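Local atomic coordinates of putative flagella-related protein H (Methanocaldococcus jannaschii DSM 2661, PDB entry 4WIA), a protein that probably binds and hydrolyses ATP with magnesium as an accessory component of the archaellum, the archaeal flagellum. Residues I24-I30 and T153-I159; I30-E36 and I160-K166. The contacts are given in a common frame with arbitrary orientation. Numbering follows the deposited sequence.

Contact 1 (I24-I30 and T153-I159); sequences IPHGSLI and TALKKII
Thr153, in the last turn of helix 142-153, has a p rotamer that sets its CG2 3.4 Å from Ser28 O, while Thr153 O receives the N of Lys156 at 2.8 Å in a type I turn and lies 3.3 Å from Gly27 CA. Lys156 has positive phi (81°); its O meets the edge of the His26 ring (CD2, 3.2 Å) and takes a weak hydrogen bond from Gly27 N (3.4 Å). Gly27 N makes a second weak hydrogen bond, to Lys157 O at 3.1 Å. Gly27, also at positive phi (78°), is the third residue of the type II turn Pro25-Ser28, in which Ser28 OG donates to Pro25 O (2.6 Å). Ile158 (m, t) extends CD1 to Ile24 CG2 (3.9 Å) and CG1 to Pro25 O (3.7 Å). With Ile159 regular parallel pairing begins: Ile159 N donates to Ser28 O and Ile159 O accepts from Ile30 N, both at 2.9 Å, bracketing Leu29. Leu29 CA is 4.9 Å from Ile159 CA. Leu29 CD1 packs on Ile159 CG2 (3.6 Å), and Met146 and Phe149 of helix 142-153 cover this side. Two turns thus lead into the N-terminal ends of adjacent parallel strands in the central sheet of a KaiC-family P-loop NTPase.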
loop_
_atom_site.group_PDB
_atom_site.type_symbol
_atom_site.label_atom_id
_atom_site.label_comp_id
_atom_site.label_asym_id
_atom_site.label_seq_id
_atom_site.Cartn_x
_atom_site.Cartn_y
_atom_site.Cartn_z
ATOM N N ILE A 24 -3.705 -14.691 5.101
ATOM C CA ILE A 24 -3.454 -15.603 6.162
ATOM C C ILE A 24 -4.387 -15.221 7.312
ATOM O O ILE A 24 -4.453 -14.060 7.653
ATOM C CB ILE A 24 -2.014 -15.473 6.630
ATOM C CG1 ILE A 24 -1.042 -15.933 5.556
ATOM C CG2 ILE A 24 -1.805 -16.292 7.914
ATOM C CD1 ILE A 24 -1.074 -17.424 5.269
ATOM N N PRO A 25 -5.164 -16.184 7.843
ATOM C CA PRO A 25 -6.057 -15.815 8.943
ATOM C C PRO A 25 -5.287 -15.411 10.176
ATOM O O PRO A 25 -4.296 -16.056 10.580
ATOM C CB PRO A 25 -6.868 -17.089 9.226
ATOM C CG PRO A 25 -6.744 -17.904 7.992
ATOM C CD PRO A 25 -5.384 -17.573 7.406
ATOM N N HIS A 26 -5.725 -14.321 10.754
ATOM C CA HIS A 26 -5.292 -13.966 12.095
ATOM C C HIS A 26 -5.435 -15.166 13.057
ATOM O O HIS A 26 -6.363 -15.933 12.936
ATOM C CB HIS A 26 -6.062 -12.725 12.574
ATOM C CG HIS A 26 -5.506 -11.453 12.007
ATOM N ND1 HIS A 26 -6.222 -10.594 11.209
ATOM C CD2 HIS A 26 -4.278 -10.913 12.111
ATOM C CE1 HIS A 26 -5.453 -9.594 10.817
ATOM N NE2 HIS A 26 -4.271 -9.759 11.366
ATOM N N GLY A 27 -4.504 -15.300 14.009
ATOM C CA GLY A 27 -4.496 -16.409 14.924
ATOM C C GLY A 27 -3.954 -17.692 14.331
ATOM O O GLY A 27 -4.148 -18.734 14.888
ATOM N N SER A 28 -3.322 -17.651 13.172
ATOM C CA SER A 28 -2.815 -18.881 12.583
ATOM C C SER A 28 -1.473 -19.281 13.240
ATOM O O SER A 28 -0.629 -18.411 13.540
ATOM C CB SER A 28 -2.621 -18.693 11.070
ATOM O OG SER A 28 -3.887 -18.627 10.387
ATOM N N LEU A 29 -1.302 -20.575 13.426
ATOM C CA LEU A 29 -0.032 -21.166 13.621
ATOM C C LEU A 29 0.313 -22.014 12.386
ATOM O O LEU A 29 -0.226 -23.117 12.171
ATOM C CB LEU A 29 -0.026 -22.053 14.851
ATOM C CG LEU A 29 1.294 -22.816 15.090
ATOM C CD1 LEU A 29 2.458 -21.900 15.384
ATOM C CD2 LEU A 29 1.116 -23.805 16.242
ATOM N N ILE A 30 1.264 -21.525 11.626
ATOM C CA ILE A 30 1.641 -22.130 10.408
ATOM C C ILE A 30 2.916 -22.903 10.639
ATOM O O ILE A 30 3.901 -22.370 11.123
ATOM C CB ILE A 30 1.939 -21.048 9.354
ATOM C CG1 ILE A 30 0.763 -20.073 9.263
ATOM C CG2 ILE A 30 2.228 -21.696 8.004
ATOM C CD1 ILE A 30 0.841 -19.082 8.116
ATOM N N THR A 153 -1.291 -16.868 19.659
ATOM C CA THR A 153 -2.199 -16.799 18.482
ATOM C C THR A 153 -3.607 -16.494 18.896
ATOM O O THR A 153 -4.354 -15.876 18.146
ATOM C CB THR A 153 -2.170 -18.060 17.592
ATOM O OG1 THR A 153 -2.433 -19.244 18.352
ATOM C CG2 THR A 153 -0.817 -18.208 16.973
ATOM N N ALA A 154 -3.968 -16.856 20.125
ATOM C CA ALA A 154 -5.270 -16.457 20.660
ATOM C C ALA A 154 -5.413 -14.939 20.741
ATOM O O ALA A 154 -6.520 -14.426 20.798
ATOM C CB ALA A 154 -5.514 -17.081 22.033
ATOM N N LEU A 155 -4.308 -14.218 20.780
ATOM C CA LEU A 155 -4.358 -12.751 20.724
ATOM C C LEU A 155 -4.444 -12.226 19.310
ATOM O O LEU A 155 -4.218 -11.047 19.103
ATOM C CB LEU A 155 -3.104 -12.122 21.378
ATOM C CG LEU A 155 -2.826 -12.368 22.882
ATOM C CD1 LEU A 155 -4.019 -12.096 23.813
ATOM C CD2 LEU A 155 -2.338 -13.777 23.115
ATOM N N LYS A 156 -4.713 -13.085 18.319
ATOM C CA LYS A 156 -4.827 -12.661 16.897
ATOM C C LYS A 156 -3.493 -12.485 16.150
ATOM O O LYS A 156 -3.453 -12.176 14.952
ATOM C CB LYS A 156 -5.664 -11.398 16.771
ATOM C CG LYS A 156 -7.026 -11.578 17.366
ATOM C CD LYS A 156 -7.917 -12.337 16.407
ATOM C CE LYS A 156 -9.324 -12.562 17.001
ATOM N NZ LYS A 156 -9.746 -11.324 17.736
ATOM N N LYS A 157 -2.403 -12.724 16.854
ATOM C CA LYS A 157 -1.114 -12.792 16.219
ATOM C C LYS A 157 -1.020 -14.005 15.319
ATOM O O LYS A 157 -1.764 -14.964 15.459
ATOM C CB LYS A 157 0.016 -12.945 17.255
ATOM C CG LYS A 157 -0.042 -12.103 18.509
ATOM C CD LYS A 157 0.425 -10.714 18.206
ATOM C CE LYS A 157 0.441 -9.862 19.446
ATOM N NZ LYS A 157 1.145 -8.679 18.963
ATOM N N ILE A 158 -0.025 -13.964 14.468
ATOM C CA ILE A 158 0.274 -15.060 13.612
ATOM C C ILE A 158 1.662 -15.577 13.912
ATOM O O ILE A 158 2.558 -14.797 14.012
ATOM C CB ILE A 158 0.215 -14.604 12.135
ATOM C CG1 ILE A 158 -1.237 -14.332 11.773
ATOM C CG2 ILE A 158 0.795 -15.677 11.220
ATOM C CD1 ILE A 158 -1.432 -13.448 10.553
ATOM N N ILE A 159 1.814 -16.895 14.021
ATOM C CA ILE A 159 3.120 -17.490 14.210
ATOM C C ILE A 159 3.460 -18.479 13.113
ATOM O O ILE A 159 2.638 -19.266 12.703
ATOM C CB ILE A 159 3.229 -18.164 15.599
ATOM C CG1 ILE A 159 3.209 -17.084 16.656
ATOM C CG2 ILE A 159 4.515 -18.962 15.736
ATOM C CD1 ILE A 159 3.149 -17.592 18.070
#

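Contact 2 (I30-E36 and I160-K166); sequences IIIEGEE and ICTVNPK. With SO4 (sulfate ion), chain F.
Past the bond from Gly34 N to Val163 O, the last of the ladder, the two segments remain side by side and meet a sulfate ion: Asn164 ND2 donates to SO4 O3 at 2.9 Å, and SO4 O1 lies 3.5 Å from Glu36 CA. Lys40 and Gln64, ATP-binding residues by similarity, also hydrogen-bond this ion, and Lys40 NZ donates to Gly34 O as well. Asn164 (chi1 t) is held by an Asx turn, its OD1 accepting from Lys166 N at 2.9 Å.

Strands 30-33 and 160-163 run parallel, their axes 4.6 Å apart at closest approach and at 21°, in the register Ile30-Ile160, Ile31-Cys161, Ile32-Thr162, Glu33-Val163. The ladder consists of Cys161 N to Ile30 O (3.0 Å), Ile32 N to Cys161 O (2.8 Å), Val163 N to Ile32 O (2.9 Å) and Gly34 N to Val163 O (3.0 Å). On one face Ile30 and Ile32, both m, t, pack on Ile160 (CD1 to CG1 4.0 Å and CD1 to CG2 3.9 Å respectively), beside Thr162. On the other, Ile31 (m, m) sets CD1 4.0 Å from Cys161 CB and CG2 3.8 Å from Val163 CG2, next to extended Glu33. The polar ends are satisfied outside the segments, Thr162 OG1 by a hydrogen bond to Asp127 and Glu33 by a salt bridge to Arg177. Gly34, nearly fully extended (-180/166), opens the probable Walker A loop; Gly34 O stands 3.3 Å from Pro165 CD. Largely apolar strand packing thus gives way to polar groups around a bound oxyanion, consistent with a site for ATP phosphate.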
loop_
_atom_site.group_PDB
_atom_site.type_symbol
_atom_site.label_atom_id
_atom_site.label_comp_id
_atom_site.label_asym_id
_atom_site.label_seq_id
_atom_site.Cartn_x
_atom_site.Cartn_y
_atom_site.Cartn_z
ATOM N N ILE A 30 1.264 -21.525 11.626
ATOM C CA ILE A 30 1.641 -22.130 10.408
ATOM C C ILE A 30 2.916 -22.903 10.639
ATOM O O ILE A 30 3.901 -22.370 11.123
ATOM C CB ILE A 30 1.939 -21.048 9.354
ATOM C CG1 ILE A 30 0.763 -20.073 9.263
ATOM C CG2 ILE A 30 2.228 -21.696 8.004
ATOM C CD1 ILE A 30 0.841 -19.082 8.116
ATOM N N ILE A 31 2.896 -24.163 10.305
ATOM C CA ILE A 31 4.086 -24.979 10.366
ATOM C C ILE A 31 4.530 -25.340 8.960
ATOM O O ILE A 31 3.763 -25.905 8.188
ATOM C CB ILE A 31 3.809 -26.291 11.162
ATOM C CG1 ILE A 31 3.399 -25.950 12.590
ATOM C CG2 ILE A 31 5.048 -27.186 11.164
ATOM C CD1 ILE A 31 4.451 -25.214 13.387
ATOM N N ILE A 32 5.763 -25.022 8.639
ATOM C CA ILE A 32 6.342 -25.383 7.371
ATOM C C ILE A 32 7.375 -26.450 7.551
ATOM O O ILE A 32 8.418 -26.199 8.109
ATOM C CB ILE A 32 6.945 -24.167 6.688
ATOM C CG1 ILE A 32 5.871 -23.051 6.585
ATOM C CG2 ILE A 32 7.411 -24.571 5.298
ATOM C CD1 ILE A 32 6.422 -21.710 6.106
ATOM N N GLU A 33 7.054 -27.659 7.130
ATOM C CA GLU A 33 7.843 -28.814 7.460
ATOM C C GLU A 33 8.424 -29.399 6.196
ATOM O O GLU A 33 7.680 -29.756 5.264
ATOM C CB GLU A 33 6.964 -29.876 8.167
ATOM C CG GLU A 33 7.627 -31.263 8.289
ATOM C CD GLU A 33 6.830 -32.312 9.038
ATOM O OE1 GLU A 33 5.641 -32.084 9.351
ATOM O OE2 GLU A 33 7.428 -33.383 9.349
ATOM N N GLY A 34 9.737 -29.595 6.176
ATOM C CA GLY A 34 10.373 -30.237 5.041
ATOM C C GLY A 34 11.852 -30.323 5.305
ATOM O O GLY A 34 12.368 -29.640 6.178
ATOM N N GLU A 35 12.532 -31.121 4.503
ATOM C CA GLU A 35 13.960 -31.282 4.619
ATOM C C GLU A 35 14.765 -30.044 4.184
ATOM O O GLU A 35 14.226 -29.062 3.665
ATOM C CB GLU A 35 14.401 -32.494 3.810
ATOM C CG GLU A 35 13.686 -33.742 4.254
ATOM C CD GLU A 35 14.361 -35.011 3.816
ATOM O OE1 GLU A 35 13.702 -36.063 3.923
ATOM O OE2 GLU A 35 15.529 -34.956 3.387
ATOM N N GLU A 36 16.065 -30.098 4.423
ATOM C CA GLU A 36 16.934 -29.018 4.003
ATOM C C GLU A 36 16.719 -28.725 2.545
ATOM O O GLU A 36 16.504 -29.644 1.783
ATOM C CB GLU A 36 18.389 -29.444 4.149
ATOM C CG GLU A 36 18.755 -29.936 5.530
ATOM C CD GLU A 36 20.239 -30.138 5.718
ATOM O OE1 GLU A 36 20.701 -30.045 6.865
ATOM O OE2 GLU A 36 20.939 -30.410 4.722
ATOM N N ILE A 160 4.707 -18.446 12.660
ATOM C CA ILE A 160 5.115 -19.274 11.580
ATOM C C ILE A 160 6.425 -19.922 11.980
ATOM O O ILE A 160 7.355 -19.203 12.250
ATOM C CB ILE A 160 5.345 -18.392 10.284
ATOM C CG1 ILE A 160 4.093 -17.594 9.941
ATOM C CG2 ILE A 160 5.723 -19.271 9.122
ATOM C CD1 ILE A 160 4.219 -16.635 8.746
ATOM N N CYS A 161 6.515 -21.258 11.931
ATOM C CA CYS A 161 7.758 -21.963 12.195
ATOM C C CYS A 161 8.146 -22.881 11.059
ATOM O O CYS A 161 7.305 -23.492 10.406
ATOM C CB CYS A 161 7.633 -22.852 13.409
ATOM S SG CYS A 161 7.018 -22.115 14.936
ATOM N N THR A 162 9.444 -23.032 10.850
ATOM C CA THR A 162 9.919 -24.107 10.008
ATOM C C THR A 162 10.413 -25.289 10.865
ATOM O O THR A 162 10.974 -25.100 11.931
ATOM C CB THR A 162 11.018 -23.635 9.073
ATOM O OG1 THR A 162 12.171 -23.305 9.827
ATOM C CG2 THR A 162 10.560 -22.375 8.296
ATOM N N VAL A 163 10.244 -26.480 10.314
ATOM C CA VAL A 163 10.615 -27.694 10.947
ATOM C C VAL A 163 11.364 -28.563 9.945
ATOM O O VAL A 163 10.848 -28.827 8.848
ATOM C CB VAL A 163 9.337 -28.431 11.347
ATOM C CG1 VAL A 163 9.646 -29.870 11.787
ATOM C CG2 VAL A 163 8.596 -27.677 12.430
ATOM N N ASN A 164 12.574 -28.987 10.291
ATOM C CA ASN A 164 13.281 -29.993 9.518
ATOM C C ASN A 164 13.061 -31.328 10.192
ATOM O O ASN A 164 13.529 -31.538 11.295
ATOM C CB ASN A 164 14.763 -29.656 9.431
ATOM C CG ASN A 164 15.576 -30.719 8.682
ATOM O OD1 ASN A 164 15.130 -31.845 8.446
ATOM N ND2 ASN A 164 16.791 -30.353 8.307
ATOM N N PRO A 165 12.340 -32.249 9.540
ATOM C CA PRO A 165 11.973 -33.463 10.268
ATOM C C PRO A 165 13.165 -34.348 10.651
ATOM O O PRO A 165 13.015 -35.195 11.522
ATOM C CB PRO A 165 11.025 -34.198 9.289
ATOM C CG PRO A 165 11.369 -33.668 7.943
ATOM C CD PRO A 165 11.796 -32.245 8.172
ATOM N N LYS A 166 14.328 -34.134 10.023
ATOM C CA LYS A 166 15.550 -34.856 10.384
ATOM C C LYS A 166 16.125 -34.518 11.771
ATOM O O LYS A 166 17.047 -35.186 12.279
ATOM C CB LYS A 166 16.635 -34.650 9.345
ATOM C CG LYS A 166 16.414 -35.467 8.090
ATOM C CD LYS A 166 17.303 -34.999 6.941
ATOM C CE LYS A 166 17.568 -36.100 5.941
ATOM N NZ LYS A 166 18.469 -37.129 6.528
HETATM S S SO4 F . 16.591 -26.551 7.777
HETATM O O1 SO4 F . 15.803 -27.477 6.949
HETATM O O2 SO4 F . 17.583 -25.675 7.078
HETATM O O3 SO4 F . 17.345 -27.523 8.614
HETATM O O4 SO4 F . 15.751 -25.615 8.618
#

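Overall arrangement
Contacts 1 and 2 are successive parts of one pairing, between neighbouring parallel strands 29-33 and 158-163 of the central sheet, and share Ile30; their centres lie about 17 Å apart. Both are largely buried, but contact 2 lies nearer the centre of the chain (8 Å against 12 Å, centre to centre) and buries more surface, 668 Å² against 474 Å². Each has an exposed part: the Lys156 turn at the N-terminal ends of the strands in contact 1, and Glu35, Glu36 and Lys166 at the C-terminal ends in contact 2. Irregular backbone bonding between turns marks the first, whereas the second carries a sulfate and the probable Walker A loop, as expected for nucleotide sites at C-terminal strand ends.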